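Local structure of purine nucleoside phosphorylase (Schistosoma mansoni, 5KO5) at residues V193-G198 with L214-V219; P200-P205 with V219-V224; A16-R21 with Y52-N57. The protein catalyses the reversible phosphorolysis of purine nucleosides such as inosine and guanosine, releasing the free base and ribose 1-phosphate, and here holds cytosine in its pocket. All blocks are in the same frame, centred on the assembly; numbering follows the deposited sequence.

Contact 1: V193-G198 with L214-V219; sequences VYAFNG and LGCDVV. With CYT (6-aminopyrimidin-2(1H)-one), chain B.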
loop_
_atom_site.group_PDB
_atom_site.type_symbol
_atom_site.label_atom_id
_atom_site.label_comp_id
_atom_site.label_asym_id
_atom_site.label_seq_id
_atom_site.Cartn_x
_atom_site.Cartn_y
_atom_site.Cartn_z
ATOM N N VAL A 193 -5.354 3.033 19.538
ATOM C CA VAL A 193 -4.541 2.581 18.413
ATOM C C VAL A 193 -4.787 3.504 17.226
ATOM O O VAL A 193 -5.942 3.780 16.873
ATOM C CB VAL A 193 -4.904 1.133 18.041
ATOM C CG1 VAL A 193 -4.196 0.703 16.747
ATOM C CG2 VAL A 193 -4.569 0.191 19.186
ATOM N N TYR A 194 -3.704 3.957 16.596
ATOM C CA TYR A 194 -3.752 4.906 15.484
ATOM C C TYR A 194 -3.594 4.174 14.153
ATOM O O TYR A 194 -2.592 3.486 13.926
ATOM C CB TYR A 194 -2.620 5.920 15.660
ATOM C CG TYR A 194 -2.495 7.023 14.629
ATOM C CD1 TYR A 194 -1.789 6.818 13.448
ATOM C CD2 TYR A 194 -3.004 8.296 14.885
ATOM C CE1 TYR A 194 -1.639 7.838 12.525
ATOM C CE2 TYR A 194 -2.858 9.330 13.966
ATOM C CZ TYR A 194 -2.176 9.089 12.791
ATOM O OH TYR A 194 -2.011 10.101 11.887
ATOM N N ALA A 195 -4.564 4.338 13.259
ATOM C CA ALA A 195 -4.421 3.823 11.902
ATOM C C ALA A 195 -3.826 4.912 11.029
ATOM O O ALA A 195 -4.346 6.029 10.998
ATOM C CB ALA A 195 -5.779 3.432 11.327
ATOM N N PHE A 196 -2.762 4.574 10.291
ATOM C CA PHE A 196 -2.128 5.505 9.362
ATOM C C PHE A 196 -2.751 5.306 7.985
ATOM O O PHE A 196 -2.554 4.262 7.352
ATOM C CB PHE A 196 -0.621 5.253 9.351
ATOM C CG PHE A 196 0.176 6.134 8.406
ATOM C CD1 PHE A 196 -0.290 7.376 7.964
ATOM C CD2 PHE A 196 1.425 5.695 7.961
ATOM C CE1 PHE A 196 0.477 8.152 7.091
ATOM C CE2 PHE A 196 2.197 6.476 7.087
ATOM C CZ PHE A 196 1.722 7.718 6.662
ATOM N N ASN A 197 -3.559 6.291 7.565
ATOM C CA ASN A 197 -4.056 6.434 6.195
ATOM C C ASN A 197 -3.115 7.368 5.457
ATOM O O ASN A 197 -2.972 8.531 5.835
ATOM C CB ASN A 197 -5.446 7.072 6.245
ATOM C CG ASN A 197 -5.926 7.561 4.890
ATOM O OD1 ASN A 197 -5.547 7.012 3.854
ATOM N ND2 ASN A 197 -6.788 8.588 4.892
ATOM N N GLY A 198 -2.452 6.866 4.420
ATOM C CA GLY A 198 -1.531 7.713 3.684
ATOM C C GLY A 198 -2.140 9.034 3.247
ATOM O O GLY A 198 -1.454 10.052 3.204
ATOM N N LEU A 214 -11.557 -3.423 12.611
ATOM C CA LEU A 214 -10.171 -3.846 12.762
ATOM C C LEU A 214 -9.535 -3.381 14.068
ATOM O O LEU A 214 -8.314 -3.506 14.222
ATOM C CB LEU A 214 -9.338 -3.391 11.566
ATOM C CG LEU A 214 -9.793 -4.057 10.276
ATOM C CD1 LEU A 214 -8.893 -3.662 9.128
ATOM C CD2 LEU A 214 -9.812 -5.567 10.478
ATOM N N GLY A 215 -10.333 -2.859 15.004
ATOM C CA GLY A 215 -9.858 -2.437 16.304
ATOM C C GLY A 215 -9.371 -1.004 16.394
ATOM O O GLY A 215 -9.213 -0.490 17.509
ATOM N N CYS A 216 -9.155 -0.340 15.258
ATOM C CA CYS A 216 -8.566 0.995 15.258
ATOM C C CYS A 216 -9.424 1.984 16.034
ATOM O O CYS A 216 -10.650 2.007 15.907
ATOM C CB CYS A 216 -8.420 1.513 13.830
ATOM S SG CYS A 216 -7.432 0.491 12.744
ATOM N N ASP A 217 -8.766 2.828 16.822
ATOM C CA ASP A 217 -9.463 3.851 17.589
ATOM C C ASP A 217 -9.476 5.214 16.921
ATOM O O ASP A 217 -10.452 5.951 17.092
ATOM C CB ASP A 217 -8.846 3.971 18.985
ATOM C CG ASP A 217 -8.937 2.666 19.756
ATOM O OD1 ASP A 217 -10.080 2.247 20.033
ATOM O OD2 ASP A 217 -7.902 2.046 20.063
ATOM N N VAL A 218 -8.413 5.580 16.199
ATOM C CA VAL A 218 -8.291 6.872 15.531
ATOM C C VAL A 218 -7.614 6.637 14.185
ATOM O O VAL A 218 -6.952 5.619 13.978
ATOM C CB VAL A 218 -7.511 7.931 16.352
ATOM C CG1 VAL A 218 -8.041 8.025 17.775
ATOM C CG2 VAL A 218 -6.039 7.618 16.379
ATOM N N VAL A 219 -7.800 7.579 13.260
ATOM C CA VAL A 219 -7.171 7.496 11.940
ATOM C C VAL A 219 -6.612 8.863 11.563
ATOM O O VAL A 219 -7.238 9.901 11.820
ATOM C CB VAL A 219 -8.145 6.945 10.870
ATOM C CG1 VAL A 219 -9.378 7.838 10.713
ATOM C CG2 VAL A 219 -7.442 6.765 9.523
HETATM N N3 CYT B . -8.986 12.511 9.489
HETATM C C4 CYT B . -9.806 13.300 10.185
HETATM N N1 CYT B . -7.188 13.978 9.999
HETATM C C2 CYT B . -7.673 12.829 9.364
HETATM O O2 CYT B . -6.907 12.135 8.687
HETATM N N4 CYT B . -11.092 12.941 10.261
HETATM C C5 CYT B . -9.329 14.472 10.849
HETATM C C6 CYT B . -8.028 14.770 10.723
#

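Contact 2: P200-P205 with V219-V224; sequences PTYESP and VGMSTV. With CYT (6-aminopyrimidin-2(1H)-one), chain B.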
loop_
_atom_site.group_PDB
_atom_site.type_symbol
_atom_site.label_atom_id
_atom_site.label_comp_id
_atom_site.label_asym_id
_atom_site.label_seq_id
_atom_site.Cartn_x
_atom_site.Cartn_y
_atom_site.Cartn_z
ATOM N N PRO A 200 -4.128 11.908 0.658
ATOM C CA PRO A 200 -4.651 13.000 1.495
ATOM C C PRO A 200 -6.173 13.083 1.519
ATOM O O PRO A 200 -6.706 14.013 2.134
ATOM C CB PRO A 200 -4.086 14.241 0.810
ATOM C CG PRO A 200 -4.100 13.848 -0.677
ATOM C CD PRO A 200 -3.721 12.372 -0.686
ATOM N N THR A 201 -6.882 12.171 0.861
ATOM C CA THR A 201 -8.330 12.145 1.048
ATOM C C THR A 201 -8.633 11.686 2.464
ATOM O O THR A 201 -7.993 10.766 2.986
ATOM C CB THR A 201 -9.026 11.196 0.062
ATOM O OG1 THR A 201 -8.456 9.885 0.153
ATOM C CG2 THR A 201 -8.913 11.694 -1.383
ATOM N N TYR A 202 -9.606 12.335 3.102
ATOM C CA TYR A 202 -10.066 11.834 4.387
ATOM C C TYR A 202 -10.548 10.399 4.237
ATOM O O TYR A 202 -10.949 9.961 3.151
ATOM C CB TYR A 202 -11.192 12.722 4.933
ATOM C CG TYR A 202 -10.693 14.048 5.443
ATOM C CD1 TYR A 202 -9.823 14.097 6.523
ATOM C CD2 TYR A 202 -11.073 15.246 4.849
ATOM C CE1 TYR A 202 -9.351 15.306 7.005
ATOM C CE2 TYR A 202 -10.602 16.468 5.328
ATOM C CZ TYR A 202 -9.738 16.484 6.397
ATOM O OH TYR A 202 -9.258 17.686 6.878
ATOM N N GLU A 203 -10.485 9.667 5.333
ATOM C CA GLU A 203 -11.050 8.330 5.380
ATOM C C GLU A 203 -12.480 8.348 4.847
ATOM O O GLU A 203 -13.290 9.205 5.221
ATOM C CB GLU A 203 -11.001 7.832 6.832
ATOM C CG GLU A 203 -11.797 8.655 7.884
ATOM C CD GLU A 203 -11.054 9.831 8.536
ATOM O OE1 GLU A 203 -10.023 10.321 8.018
ATOM O OE2 GLU A 203 -11.550 10.292 9.599
ATOM N N SER A 204 -12.778 7.433 3.922
ATOM C CA SER A 204 -14.136 7.344 3.414
ATOM C C SER A 204 -15.026 6.702 4.474
ATOM O O SER A 204 -14.529 6.008 5.368
ATOM C CB SER A 204 -14.164 6.508 2.138
ATOM O OG SER A 204 -14.047 5.122 2.434
ATOM N N PRO A 205 -16.345 6.919 4.401
ATOM C CA PRO A 205 -17.231 6.291 5.397
ATOM C C PRO A 205 -17.030 4.790 5.502
ATOM O O PRO A 205 -17.066 4.228 6.604
ATOM C CB PRO A 205 -18.640 6.662 4.906
ATOM C CG PRO A 205 -18.450 7.975 4.204
ATOM C CD PRO A 205 -17.059 7.908 3.569
ATOM N N VAL A 219 -7.800 7.579 13.260
ATOM C CA VAL A 219 -7.171 7.496 11.940
ATOM C C VAL A 219 -6.612 8.863 11.563
ATOM O O VAL A 219 -7.238 9.901 11.820
ATOM C CB VAL A 219 -8.145 6.945 10.870
ATOM C CG1 VAL A 219 -9.378 7.838 10.713
ATOM C CG2 VAL A 219 -7.442 6.765 9.523
ATOM N N GLY A 220 -5.422 8.876 10.967
ATOM C CA GLY A 220 -4.871 10.129 10.490
ATOM C C GLY A 220 -3.786 9.859 9.476
ATOM O O GLY A 220 -3.493 8.708 9.147
ATOM N N MET A 221 -3.164 10.946 9.013
ATOM C CA MET A 221 -2.296 10.916 7.838
ATOM C C MET A 221 -0.835 11.211 8.164
ATOM O O MET A 221 -0.065 11.590 7.273
ATOM C CB MET A 221 -2.794 11.885 6.767
ATOM C CG MET A 221 -4.244 11.719 6.385
ATOM S SD MET A 221 -4.729 13.012 5.230
ATOM C CE MET A 221 -6.507 12.769 5.243
ATOM N N SER A 222 -0.426 11.041 9.411
ATOM C CA SER A 222 0.921 11.448 9.778
ATOM C C SER A 222 1.423 10.526 10.875
ATOM O O SER A 222 0.859 9.453 11.112
ATOM C CB SER A 222 0.922 12.913 10.247
ATOM O OG SER A 222 0.262 13.023 11.491
ATOM N N THR A 223 2.499 10.964 11.529
ATOM C CA THR A 223 2.939 10.489 12.839
ATOM C C THR A 223 3.670 9.154 12.781
ATOM O O THR A 223 4.806 9.059 13.247
ATOM C CB THR A 223 1.775 10.474 13.825
ATOM O OG1 THR A 223 1.299 11.822 13.968
ATOM C CG2 THR A 223 2.225 9.958 15.187
ATOM N N VAL A 224 3.046 8.125 12.216
ATOM C CA VAL A 224 3.649 6.796 12.128
ATOM C C VAL A 224 5.023 6.814 11.450
ATOM O O VAL A 224 5.946 6.150 11.948
ATOM C CB VAL A 224 2.659 5.784 11.524
ATOM C CG1 VAL A 224 3.355 4.474 11.153
ATOM C CG2 VAL A 224 1.514 5.528 12.508
HETATM N N3 CYT B . -8.986 12.511 9.489
HETATM C C4 CYT B . -9.806 13.300 10.185
HETATM N N1 CYT B . -7.188 13.978 9.999
HETATM C C2 CYT B . -7.673 12.829 9.364
HETATM O O2 CYT B . -6.907 12.135 8.687
HETATM N N4 CYT B . -11.092 12.941 10.261
HETATM C C5 CYT B . -9.329 14.472 10.849
HETATM C C6 CYT B . -8.028 14.770 10.723
#

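Contact 3: A16-R21 with Y52-N57; sequences ADYIKR and YINIPN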
loop_
_atom_site.group_PDB
_atom_site.type_symbol
_atom_site.label_atom_id
_atom_site.label_comp_id
_atom_site.label_asym_id
_atom_site.label_seq_id
_atom_site.Cartn_x
_atom_site.Cartn_y
_atom_site.Cartn_z
ATOM N N ALA A 16 23.564 18.418 11.086
ATOM C CA ALA A 16 23.689 18.676 12.517
ATOM C C ALA A 16 24.852 19.618 12.812
ATOM O O ALA A 16 24.746 20.490 13.686
ATOM C CB ALA A 16 23.810 17.357 13.284
ATOM N N ASP A 17 25.962 19.478 12.079
ATOM C CA ASP A 17 27.097 20.383 12.253
ATOM C C ASP A 17 26.690 21.831 12.007
ATOM O O ASP A 17 27.056 22.731 12.774
ATOM C CB ASP A 17 28.225 19.996 11.300
ATOM C CG ASP A 17 28.982 18.772 11.755
ATOM O OD1 ASP A 17 28.806 18.360 12.921
ATOM O OD2 ASP A 17 29.764 18.229 10.947
ATOM N N TYR A 18 25.947 22.077 10.925
ATOM C CA TYR A 18 25.491 23.432 10.638
ATOM C C TYR A 18 24.611 23.954 11.765
ATOM O O TYR A 18 24.785 25.081 12.233
ATOM C CB TYR A 18 24.727 23.455 9.312
ATOM C CG TYR A 18 24.141 24.811 8.964
ATOM C CD1 TYR A 18 24.900 25.780 8.317
ATOM C CD2 TYR A 18 22.822 25.120 9.288
ATOM C CE1 TYR A 18 24.362 27.014 8.000
ATOM C CE2 TYR A 18 22.277 26.349 8.982
ATOM C CZ TYR A 18 23.050 27.294 8.337
ATOM O OH TYR A 18 22.509 28.518 8.027
ATOM N N ILE A 19 23.657 23.137 12.208
ATOM C CA ILE A 19 22.711 23.555 13.239
ATOM C C ILE A 19 23.432 23.851 14.550
ATOM O O ILE A 19 23.133 24.843 15.227
ATOM C CB ILE A 19 21.621 22.482 13.410
ATOM C CG1 ILE A 19 20.760 22.377 12.149
ATOM C CG2 ILE A 19 20.763 22.779 14.641
ATOM C CD1 ILE A 19 20.113 21.019 11.992
ATOM N N LYS A 20 24.384 22.996 14.932
ATOM C CA LYS A 20 25.115 23.217 16.176
ATOM C C LYS A 20 25.861 24.544 16.151
ATOM O O LYS A 20 25.880 25.276 17.150
ATOM C CB LYS A 20 26.080 22.059 16.439
ATOM C CG LYS A 20 25.402 20.801 16.960
ATOM C CD LYS A 20 26.398 19.745 17.411
ATOM C CE LYS A 20 26.974 18.980 16.237
ATOM N NZ LYS A 20 27.750 17.790 16.688
ATOM N N ARG A 21 26.474 24.877 15.013
ATOM C CA ARG A 21 27.190 26.144 14.892
ATOM C C ARG A 21 26.243 27.324 15.050
ATOM O O ARG A 21 26.503 28.248 15.829
ATOM C CB ARG A 21 27.868 26.224 13.527
ATOM C CG ARG A 21 29.150 25.430 13.371
ATOM C CD ARG A 21 29.540 25.410 11.903
ATOM N NE ARG A 21 29.135 26.647 11.236
ATOM C CZ ARG A 21 28.724 26.718 9.974
ATOM N NH1 ARG A 21 28.371 27.887 9.454
ATOM N NH2 ARG A 21 28.656 25.618 9.234
ATOM N N TYR A 52 14.636 25.647 6.980
ATOM C CA TYR A 52 15.067 24.379 6.389
ATOM C C TYR A 52 15.956 24.633 5.180
ATOM O O TYR A 52 16.950 23.933 4.961
ATOM C CB TYR A 52 13.862 23.554 5.920
ATOM C CG TYR A 52 12.903 23.041 6.973
ATOM C CD1 TYR A 52 13.265 22.953 8.312
ATOM C CD2 TYR A 52 11.619 22.633 6.609
ATOM C CE1 TYR A 52 12.363 22.473 9.262
ATOM C CE2 TYR A 52 10.723 22.159 7.546
ATOM C CZ TYR A 52 11.097 22.090 8.871
ATOM O OH TYR A 52 10.195 21.624 9.800
ATOM N N ILE A 53 15.606 25.646 4.385
ATOM C CA ILE A 53 16.308 25.932 3.143
ATOM C C ILE A 53 17.770 26.286 3.384
ATOM O O ILE A 53 18.595 26.140 2.476
ATOM C CB ILE A 53 15.526 27.022 2.368
ATOM C CG1 ILE A 53 15.961 27.075 0.901
ATOM C CG2 ILE A 53 15.671 28.375 3.049
ATOM C CD1 ILE A 53 15.088 27.977 0.030
ATOM N N ASN A 54 18.121 26.727 4.594
ATOM C CA ASN A 54 19.500 27.057 4.938
ATOM C C ASN A 54 20.310 25.864 5.435
ATOM O O ASN A 54 21.538 25.977 5.530
ATOM C CB ASN A 54 19.550 28.160 6.013
ATOM C CG ASN A 54 19.022 29.493 5.519
ATOM O OD1 ASN A 54 18.950 29.740 4.317
ATOM N ND2 ASN A 54 18.656 30.366 6.455
ATOM N N ILE A 55 19.679 24.739 5.756
ATOM C CA ILE A 55 20.354 23.627 6.423
ATOM C C ILE A 55 20.848 22.659 5.353
ATOM O O ILE A 55 20.027 22.164 4.562
ATOM C CB ILE A 55 19.434 22.911 7.414
ATOM C CG1 ILE A 55 18.857 23.903 8.433
ATOM C CG2 ILE A 55 20.203 21.780 8.120
ATOM C CD1 ILE A 55 17.767 23.274 9.283
ATOM N N PRO A 56 22.139 22.336 5.319
ATOM C CA PRO A 56 22.631 21.352 4.345
ATOM C C PRO A 56 21.870 20.040 4.440
ATOM O O PRO A 56 21.651 19.499 5.527
ATOM C CB PRO A 56 24.100 21.167 4.740
ATOM C CG PRO A 56 24.466 22.407 5.465
ATOM C CD PRO A 56 23.217 22.865 6.172
ATOM N N ASN A 57 21.428 19.548 3.287
ATOM C CA ASN A 57 20.779 18.260 3.097
ATOM C C ASN A 57 19.346 18.207 3.605
ATOM O O ASN A 57 18.747 17.131 3.543
ATOM C CB ASN A 57 21.560 17.073 3.690
ATOM C CG ASN A 57 22.955 16.985 3.139
ATOM O OD1 ASN A 57 23.167 17.160 1.937
ATOM N ND2 ASN A 57 23.928 16.751 4.012
HETATM O O HOH W 1 20.281 29.806 9.201
#

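Contact 1: V193-G198 with L214-V219
Asp-217 and Val-193 meet in the beta-alpha-beta unit of strand 189-196, helix 205-213 and strand 218-220, whose two strands run parallel in the phosphorylase fold. The helix ends in a Schellman motif with Gly-215 at its positive-phi position. On the approach to the second strand, Cys-216 in one of its two conformers brings SG to 3.7 Å from Ala-195 CB. Asp-217 grips Val-193 at two points. Its OD2 accepts from Val-193 N at 2.8 Å, through the anti lone pair and nearly straight, while its own N donates to Val-193 O. Its OD1 is bonded to Asn-123 ND2, which should steady the carboxylate. Val-218 N is the second donor to Val-193 O, and Val-218 O takes the N-H of Ala-195 at 2.8 Å in an almost linear bond (177°). Val-218 CG2 reaches Tyr-194 CD2 at 3.5 Å, the side chains crossing at about a right angle; Tyr-194 OH goes on to Ser-222 N. Val-219, paired with Ala-195, belongs to the cytosine pocket, its O 3.8 Å from cytosine C2. Its CG2, anti to the backbone N, lies 3.9 Å from Asn-197 CB, and its CA makes a CA-H...O contact with Ala-195 O at 3.3 Å.

Contact 2: P200-P205 with V219-V224
Glu-203 and Val-219 meet at the base site of the phosphorylase fold, where the loop after strand 189-196 packs on the end of strand 218-220 beside bound cytosine. The carboxylate of Glu-203 makes two hydrogen bonds to the base: OE1 accepts from cytosine N3 at 2.8 Å and nearly straight (171°), and OE2 accepts from N4, also at 2.8 Å but more bent. Such a fork holds the base in rotation as well as in position. Asn-245 OD1 adds a further hydrogen bond to cytosine. Tyr-202 brings CD1 to 3.5 Å from cytosine N3, with the base at the edge of the phenol ring, and Met-221 places CE 3.5 Å from cytosine O2.

Behind this first shell, Val-219 CG1 packs against Glu-203 CD at 3.4 Å. The Glu-203 chain bends sharply at chi2 (-88°), which turns its end toward the base. OE2 has a second partner in Ser-247 OG, which would limit rotation of the carboxylate. Phe-161 of the second subunit packs on Met-221, and Asn-147 ND2 of that subunit bonds Thr-201 OG1, so the neighbouring chain backs this wall of the pocket. Met-221 runs extended beyond CG across the loop; its terminal CE meets Tyr-202 CD1 at 3.8 Å and sits 3.4 Å from both Pro-200 O and Thr-201 O.

Contact 3: A16-R21 with Y52-N57
The amino-terminal helix 9-23 packs on the loop that follows strand 47-51, with Tyr-18 lying against Asn-54, Ile-55 and Pro-56 at the flank of the central sheet. The loop begins with a short 3-10 turn at residues 52-54, closed by the bond from Ile-55 N to Tyr-52 O, and then runs extended past the helix. Tyr-18 carries most of the contact. Its CG stands anti to the backbone N (chi1 177°), which sends the ring out from the helix toward the loop. The carbonyl oxygen of Asn-54 comes over one face of this ring, off the ring centre and above the CZ end, with Asn-54 O 3.4 Å from Tyr-18 CZ. Nearer the helix, the proline closes on the root of the ring: Pro-56 CD lies 3.5 Å from Tyr-18 CG and touches CB as well, the two side chains crossing at about a right angle.

At the far end of the ring the contact becomes polar. A water molecule lies 2.8 Å from Tyr-18 OH and accepts a hydrogen bond from Asn-54 ND2, so the phenol and the amide are joined through solvent at the outer margin. Tyr-18 OH also packs on the aliphatic part of the asparagine, 3.6 Å from Asn-54 CB.

On the inner side the contact is between aliphatic side chains. Ile-19 turns its CD1 tip to the CG2 branch of Ile-55 at 3.9 Å. Both isoleucines continue onto Ile-50 of strand 47-51 and Leu-70 of strand 69-75, and Ile-19 also reaches Val-104 of helix 95-108. Tyr-18 thus spans the partly open edge while the isoleucines fill the interior, an amphipathic helix packed against a loop and the sheet strands beside it, as in the layered alpha/beta architecture of this fold.

Overall arrangement
Contacts 1 and 2 form one continuous region, their centres 8 Å apart. They share Val-219, both use strand 218-220, and their segments alternate along the chain. Contact 1 pairs this strand with strand 189-196; both touch the cytosine, contact 2 through the hydrogen bonds of Glu-203, contact 1 through Val-219. Asn-197 N lies 2.9 Å from Gly-220 O, a probable hydrogen bond between them. Both also touch the second subunit, so the base site lies close to a subunit interface. Contact 3 stands apart on the opposite side of the chain's centre: its centre is about 35 Å from that of contact 1 and 31 Å from that of contact 2, and no other subunit of the assembly touches its segments.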